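Local coordinates for protein acyl-coenzyme A oxidase 1 (Yarrowia lipolytica, PDB 5Y9D) that oxidises acyl-CoA with FAD and molecular oxygen, giving a trans-2-enoyl-CoA and hydrogen peroxide in peroxisomal fatty acid beta-oxidation, at residues E62-S67 with A114-M119; P72-T77 with A96-Y101; G477-A482 with L535-K540. All blocks are in the same frame, centred on the assembly; numbering follows the deposited sequence.

In the fold
The three contacts illustrate how a largely helical flavoenzyme is joined by close side-chain packing at separate places in its fold. Interactions 1 and 2 both lie in the N-terminal part of the acyl-CoA oxidase chain, with centres about 11 Å apart, and they touch: His117 CD2 packs on Leu98 CD1 at 3.7 Å. Along the sequence, 72-77 and 96-101 both fall between 62-67 and 114-119. Interaction 3 stands across the chain's centre, about 41 Å from interaction 1 and 48 Å from interaction 2 between centres. All three lie away from the FAD pocket and from Glu464, the probable proton acceptor, although helix 467-486 of interaction 3 begins just three residues after it.

Interaction 1 (E62-S67 with A114-M119); sequences EKIMSS and AQLHGM
Leu116 meets Ile64 and Met65 with its two methyls divided between them, a compact example of one leucine serving two neighbours on a facing helix. CD1 rests on the branch point of the isoleucine, 3.6 Å from Ile64 CB and equally near Ile64 CG2. The two side chains cross at about a right angle, and the delta methyl of Ile64 leads off elsewhere, so the beta-branched base makes the touch. CD2, the second methyl of Leu116, takes the sulfur, with Met65 SD 4.0 Å from it, again in a roughly perpendicular crossing. The CA-CB bond of Met65 points to one side of the partner helix rather than at it; CG, anti to the carbonyl carbon (chi1 -69°), brings the sulfur up to the leucine before the chain bends at chi3 (91°). All three residues are buried and the contact is wholly apolar, with Met65 CA and Leu116 CA 7.1 Å apart. It joins helix 55-70 to helix 107-118. Beyond the pair, Met65 and Met119 both touch Leu649 and Phe653, while Gln115 and Met119 carry the packing on to helix 306-334, and His117 touches helix 122-142.

Interaction 2 (P72-T77 with A96-Y101); sequences PVLSVT and AALSPY
The methyl of Ala97 is the bump of this contact, and the hollow that receives it is formed by Val73 and Leu74, successive residues of a short 3-10 turn. Ala97 CB faces the fork of the valine, 4.1 Å from Val73 CB, with the two gamma methyls almost evenly placed about it: Val73 CG1 and Ala97 CB are 4.2 Å apart, Val73 CG2 and Ala97 CB 4.4 Å. The other flank of the hollow is Leu74 CD2, at 4.3 Å from Ala97 CB. The single side-chain carbon of Ala97 is consistent with the close backbone approach, 6.9 Å between Val73 CA and Ala97 CA.

A second fit lies alongside the first. While CD2 of Leu74 flanks Ala97, its CD1 goes to the next residue of the helix, where it meets Leu98 CD2 at 3.8 Å. The two leucines cross obliquely. The CA-CB bond of Leu98 points to one side of the partner segment, yet with CG anti to the carbonyl carbon (chi1 -68°) its CD2 reaches Leu74 CD1. The leucine pair is the buried part of the contact; Val73 forms its exposed border.

Thus the turn after helix 55-70 is laid against helix 84-98, which follows it in the chain. Leu74 also touches Ile68 of helix 55-70, and Leu98 passes on to Thr124 and Leu128 of helix 122-142. On a different face of the same segment, Ala96 and Ser99 pack on Phe694 of the second subunit.

Interaction 3 (G477-A482 with L535-K540); sequences GLVQSA and LRTTDK
Val479 overlaps the Thr537-Thr538 face of the opposing helix, one methyl on each threonine. CG2 meets a methyl, Thr537 CG2, at 3.8 Å, the two side chains crossing at about a right angle. Val479 CG1 comes against Thr538 instead, 3.8 Å from its OG1 and 4.1 Å from its CA; here the side chains run past each other in opposite directions. With CG1 anti to the backbone N (chi1 172°) and CG2 anti to the carbonyl carbon, the fork straddles the two threonines.

One turn further along, Ala482 presents its methyl to the same threonine. Its CB is 3.3 Å from Thr538 OG1, and also lies near Thr538 CB and CG2. Thr538 is therefore flanked by Val479 and Ala482 together, and the modest side chains on both helices are consistent with the close approach, 5.3 Å between Val479 CA and Thr538 CA. The local axes are 9.2 Å apart and nearly perpendicular, at 86°, which confines the meeting to a short patch. Trimming Val479 to an alanine would remove both methyls and is likely to open a gap beside Thr537 CG2 and Thr538 OG1.

Helix 467-486 is thus crossed with helix 519-544, to which Val479 and Ala482 add contacts on Tyr541 and Ile534, while Thr537 also touches helix 558-581. Chemically, each threonine hydroxyl is hydrogen-bonded back to its own helix, Thr537 OG1 to Asn533 O and Thr538 OG1 to Ile534 O, even though Thr538 OG1 also lies against the partner helix. With those buried oxygens satisfied, the threonines can meet valine and alanine by van der Waals packing, so that the crossing rests on fit rather than on polar bonds between the two segments.

Interaction 1 (E62-S67 with A114-M119)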
# COMPACT_ATOMS: atom_id res chain seq x y z
N GLU A 62 29.12 6.15 -7.81
CA GLU A 62 29.62 6.77 -6.57
C GLU A 62 29.82 8.29 -6.72
O GLU A 62 29.40 9.03 -5.84
CB GLU A 62 30.89 6.06 -6.06
CG GLU A 62 30.50 4.78 -5.30
CD GLU A 62 31.66 3.87 -4.90
OE1 GLU A 62 32.75 3.92 -5.53
OE2 GLU A 62 31.46 3.06 -3.96
N LYS A 63 30.42 8.74 -7.82
CA LYS A 63 30.49 10.17 -8.14
C LYS A 63 29.12 10.86 -8.12
O LYS A 63 29.02 11.98 -7.64
CB LYS A 63 31.14 10.43 -9.50
CG LYS A 63 32.58 10.94 -9.44
CD LYS A 63 33.14 11.28 -10.83
CE LYS A 63 33.61 10.05 -11.60
NZ LYS A 63 34.50 10.37 -12.76
N ILE A 64 28.08 10.22 -8.64
CA ILE A 64 26.79 10.88 -8.64
C ILE A 64 26.34 11.05 -7.19
O ILE A 64 25.83 12.11 -6.80
CB ILE A 64 25.68 10.12 -9.40
CG1 ILE A 64 26.05 9.77 -10.84
CG2 ILE A 64 24.40 10.93 -9.39
CD1 ILE A 64 26.73 10.88 -11.55
N MET A 65 26.51 9.99 -6.41
CA MET A 65 25.95 9.92 -5.07
C MET A 65 26.62 10.82 -4.09
O MET A 65 25.92 11.36 -3.24
CB MET A 65 25.94 8.49 -4.56
CG MET A 65 24.94 7.66 -5.34
SD MET A 65 25.12 5.90 -5.13
CE MET A 65 23.99 5.72 -3.76
N SER A 66 27.93 11.04 -4.21
CA SER A 66 28.57 12.03 -3.33
C SER A 66 28.15 13.45 -3.68
O SER A 66 28.11 14.32 -2.82
CB SER A 66 30.09 11.99 -3.37
OG SER A 66 30.52 10.87 -4.07
N SER A 67 27.89 13.73 -4.95
CA SER A 67 27.37 15.05 -5.27
C SER A 67 26.05 15.23 -4.61
O SER A 67 25.85 16.23 -3.94
CB SER A 67 27.23 15.28 -6.75
OG SER A 67 28.52 15.24 -7.31
N ALA A 114 18.99 11.08 -11.92
CA ALA A 114 17.56 11.11 -11.57
C ALA A 114 17.12 9.86 -10.75
O ALA A 114 16.50 9.98 -9.69
CB ALA A 114 16.72 11.27 -12.84
N GLN A 115 17.51 8.68 -11.19
CA GLN A 115 17.19 7.45 -10.46
C GLN A 115 17.75 7.43 -9.04
O GLN A 115 17.01 7.18 -8.08
CB GLN A 115 17.68 6.23 -11.25
CG GLN A 115 16.90 6.00 -12.52
CD GLN A 115 17.62 5.14 -13.55
OE1 GLN A 115 18.65 4.49 -13.28
NE2 GLN A 115 17.05 5.10 -14.73
N LEU A 116 19.04 7.74 -8.90
CA LEU A 116 19.69 7.73 -7.59
C LEU A 116 19.10 8.76 -6.62
O LEU A 116 18.93 8.49 -5.42
CB LEU A 116 21.17 7.96 -7.74
CG LEU A 116 21.92 6.95 -8.60
CD1 LEU A 116 23.23 7.55 -9.11
CD2 LEU A 116 22.18 5.68 -7.84
N HIS A 117 18.77 9.94 -7.13
CA HIS A 117 18.20 10.99 -6.29
C HIS A 117 16.76 10.68 -5.90
O HIS A 117 16.32 11.08 -4.82
CB HIS A 117 18.31 12.30 -7.03
CG HIS A 117 17.86 13.48 -6.24
ND1 HIS A 117 17.98 13.54 -4.87
CD2 HIS A 117 17.28 14.63 -6.62
CE1 HIS A 117 17.50 14.69 -4.44
NE2 HIS A 117 17.06 15.37 -5.48
N GLY A 118 16.06 9.94 -6.75
CA GLY A 118 14.66 9.55 -6.50
C GLY A 118 14.52 8.52 -5.40
O GLY A 118 13.42 8.33 -4.87
N MET A 119 15.61 7.84 -5.06
CA MET A 119 15.59 6.98 -3.88
C MET A 119 15.07 7.65 -2.63
O MET A 119 14.50 6.98 -1.83
CB MET A 119 16.99 6.51 -3.51
CG MET A 119 17.62 5.63 -4.55
SD MET A 119 19.16 5.07 -3.86
CE MET A 119 18.50 3.76 -2.86

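Interaction 2 (P72-T77 with A96-Y101)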
# COMPACT_ATOMS: atom_id res chain seq x y z
N PRO A 72 24.28 20.89 0.19
CA PRO A 72 23.36 21.23 1.26
C PRO A 72 21.97 21.68 0.83
O PRO A 72 21.05 21.56 1.63
CB PRO A 72 24.10 22.35 2.01
CG PRO A 72 25.09 22.90 1.05
CD PRO A 72 25.48 21.74 0.20
N VAL A 73 21.80 22.17 -0.39
CA VAL A 73 20.46 22.47 -0.88
C VAL A 73 19.65 21.19 -0.94
O VAL A 73 18.46 21.23 -0.66
CB VAL A 73 20.41 23.17 -2.27
CG1 VAL A 73 18.96 23.56 -2.62
CG2 VAL A 73 21.27 24.44 -2.30
N LEU A 74 20.31 20.06 -1.24
CA LEU A 74 19.63 18.76 -1.48
C LEU A 74 19.41 17.89 -0.25
O LEU A 74 19.05 16.72 -0.36
CB LEU A 74 20.45 17.92 -2.46
CG LEU A 74 20.71 18.51 -3.85
CD1 LEU A 74 21.14 17.42 -4.83
CD2 LEU A 74 19.47 19.22 -4.36
N SER A 75 19.65 18.43 0.94
CA SER A 75 19.70 17.58 2.14
C SER A 75 18.27 17.20 2.51
O SER A 75 17.38 18.04 2.50
CB SER A 75 20.36 18.34 3.29
OG SER A 75 19.96 17.80 4.52
N VAL A 76 18.06 15.95 2.88
CA VAL A 76 16.71 15.44 3.15
C VAL A 76 16.41 15.20 4.64
O VAL A 76 15.30 14.81 4.99
CB VAL A 76 16.41 14.21 2.27
CG1 VAL A 76 16.50 14.62 0.81
CG2 VAL A 76 17.38 13.05 2.53
N THR A 77 17.37 15.51 5.50
CA THR A 77 17.21 15.47 6.95
C THR A 77 15.86 15.88 7.48
O THR A 77 15.29 15.18 8.26
CB THR A 77 18.20 16.46 7.65
OG1 THR A 77 19.42 16.57 6.89
CG2 THR A 77 18.50 16.01 9.04
N ALA A 96 16.73 23.92 -8.99
CA ALA A 96 17.76 24.89 -9.37
C ALA A 96 19.18 24.37 -9.22
O ALA A 96 19.98 24.53 -10.11
CB ALA A 96 17.58 26.17 -8.58
N ALA A 97 19.45 23.70 -8.11
CA ALA A 97 20.80 23.21 -7.78
C ALA A 97 21.25 22.07 -8.67
O ALA A 97 22.47 21.89 -8.86
CB ALA A 97 20.86 22.77 -6.33
N LEU A 98 20.29 21.29 -9.19
CA LEU A 98 20.58 20.19 -10.12
C LEU A 98 20.71 20.66 -11.57
O LEU A 98 21.20 19.93 -12.43
CB LEU A 98 19.49 19.10 -10.05
CG LEU A 98 19.45 18.32 -8.73
CD1 LEU A 98 18.12 17.59 -8.63
CD2 LEU A 98 20.64 17.36 -8.61
N SER A 99 20.32 21.90 -11.85
CA SER A 99 20.26 22.35 -13.23
C SER A 99 21.60 22.48 -14.00
O SER A 99 21.63 22.30 -15.20
CB SER A 99 19.44 23.65 -13.33
OG SER A 99 20.20 24.69 -12.81
N PRO A 100 22.73 22.74 -13.33
CA PRO A 100 23.98 22.69 -14.11
C PRO A 100 24.24 21.36 -14.81
O PRO A 100 24.83 21.31 -15.91
CB PRO A 100 25.05 22.91 -13.05
CG PRO A 100 24.35 23.56 -11.90
CD PRO A 100 22.98 22.95 -11.89
N TYR A 101 23.81 20.27 -14.20
CA TYR A 101 24.02 18.94 -14.78
C TYR A 101 23.21 18.65 -16.07
O TYR A 101 23.49 17.69 -16.79
CB TYR A 101 23.75 17.84 -13.71
CG TYR A 101 24.67 17.90 -12.49
CD1 TYR A 101 26.05 17.79 -12.63
CD2 TYR A 101 24.15 18.03 -11.19
CE1 TYR A 101 26.90 17.82 -11.52
CE2 TYR A 101 24.99 18.06 -10.08
CZ TYR A 101 26.37 17.96 -10.25
OH TYR A 101 27.20 17.99 -9.15

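Interaction 3 (G477-A482 with L535-K540)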
# COMPACT_ATOMS: atom_id res chain seq x y z
N GLY A 477 0.39 -7.49 -27.43
CA GLY A 477 1.65 -7.63 -28.16
C GLY A 477 2.19 -9.06 -28.18
O GLY A 477 2.93 -9.45 -29.08
N LEU A 478 1.82 -9.84 -27.17
CA LEU A 478 2.34 -11.16 -27.01
C LEU A 478 1.53 -12.10 -27.87
O LEU A 478 2.07 -13.05 -28.43
CB LEU A 478 2.25 -11.61 -25.55
CG LEU A 478 3.19 -11.01 -24.52
CD1 LEU A 478 2.75 -11.40 -23.13
CD2 LEU A 478 4.59 -11.48 -24.77
N VAL A 479 0.22 -11.85 -27.95
CA VAL A 479 -0.60 -12.57 -28.88
C VAL A 479 -0.12 -12.29 -30.31
O VAL A 479 0.10 -13.22 -31.07
CB VAL A 479 -2.06 -12.24 -28.70
CG1 VAL A 479 -2.89 -12.86 -29.80
CG2 VAL A 479 -2.56 -12.75 -27.35
N GLN A 480 0.10 -11.02 -30.65
CA GLN A 480 0.56 -10.67 -32.00
C GLN A 480 1.93 -11.22 -32.34
O GLN A 480 2.24 -11.45 -33.51
CB GLN A 480 0.55 -9.14 -32.18
CG GLN A 480 -0.87 -8.60 -32.27
CD GLN A 480 -0.98 -7.13 -31.98
OE1 GLN A 480 -0.17 -6.55 -31.24
NE2 GLN A 480 -2.00 -6.51 -32.54
N SER A 481 2.76 -11.43 -31.33
CA SER A 481 4.05 -12.04 -31.56
C SER A 481 3.93 -13.53 -31.86
O SER A 481 4.63 -14.03 -32.71
CB SER A 481 4.93 -11.81 -30.35
OG SER A 481 5.25 -10.45 -30.32
N ALA A 482 3.02 -14.19 -31.15
CA ALA A 482 2.66 -15.58 -31.38
C ALA A 482 2.15 -15.83 -32.80
O ALA A 482 2.52 -16.82 -33.41
CB ALA A 482 1.60 -16.03 -30.36
N LEU A 535 -0.09 -19.31 -25.96
CA LEU A 535 -0.57 -20.11 -27.11
C LEU A 535 -2.05 -20.41 -26.98
O LEU A 535 -2.76 -20.40 -27.98
CB LEU A 535 0.26 -21.40 -27.32
CG LEU A 535 1.65 -21.18 -27.98
CD1 LEU A 535 2.47 -22.45 -28.21
CD2 LEU A 535 1.55 -20.45 -29.28
N ARG A 536 -2.53 -20.63 -25.76
CA ARG A 536 -3.96 -20.80 -25.52
C ARG A 536 -4.73 -19.50 -25.82
O ARG A 536 -5.77 -19.52 -26.50
CB ARG A 536 -4.23 -21.24 -24.07
CG ARG A 536 -5.65 -21.74 -23.84
CD ARG A 536 -6.08 -21.70 -22.37
NE ARG A 536 -6.40 -20.35 -21.90
CZ ARG A 536 -7.10 -20.07 -20.80
NH1 ARG A 536 -7.59 -21.04 -20.03
NH2 ARG A 536 -7.30 -18.80 -20.46
N THR A 537 -4.20 -18.38 -25.32
CA THR A 537 -4.84 -17.09 -25.49
C THR A 537 -4.85 -16.77 -26.96
O THR A 537 -5.86 -16.33 -27.47
CB THR A 537 -4.12 -15.97 -24.71
OG1 THR A 537 -4.16 -16.25 -23.30
CG2 THR A 537 -4.81 -14.62 -24.96
N THR A 538 -3.76 -17.04 -27.65
CA THR A 538 -3.76 -16.85 -29.11
C THR A 538 -4.79 -17.74 -29.83
O THR A 538 -5.38 -17.35 -30.86
CB THR A 538 -2.39 -17.11 -29.70
OG1 THR A 538 -1.44 -16.26 -29.04
CG2 THR A 538 -2.41 -16.82 -31.18
N ASP A 539 -5.02 -18.93 -29.28
CA ASP A 539 -6.08 -19.80 -29.76
C ASP A 539 -7.47 -19.17 -29.64
O ASP A 539 -8.20 -19.12 -30.63
CB ASP A 539 -6.05 -21.16 -29.05
CG ASP A 539 -6.60 -22.28 -29.90
OD1 ASP A 539 -5.97 -22.58 -30.95
OD2 ASP A 539 -7.65 -22.84 -29.53
N LYS A 540 -7.85 -18.72 -28.44
CA LYS A 540 -9.17 -18.10 -28.25
C LYS A 540 -9.34 -16.91 -29.18
O LYS A 540 -10.43 -16.66 -29.69
CB LYS A 540 -9.39 -17.67 -26.81
CG LYS A 540 -9.51 -18.79 -25.79
CD LYS A 540 -10.88 -19.47 -25.80
CE LYS A 540 -11.28 -19.96 -24.41
NZ LYS A 540 -12.69 -20.46 -24.39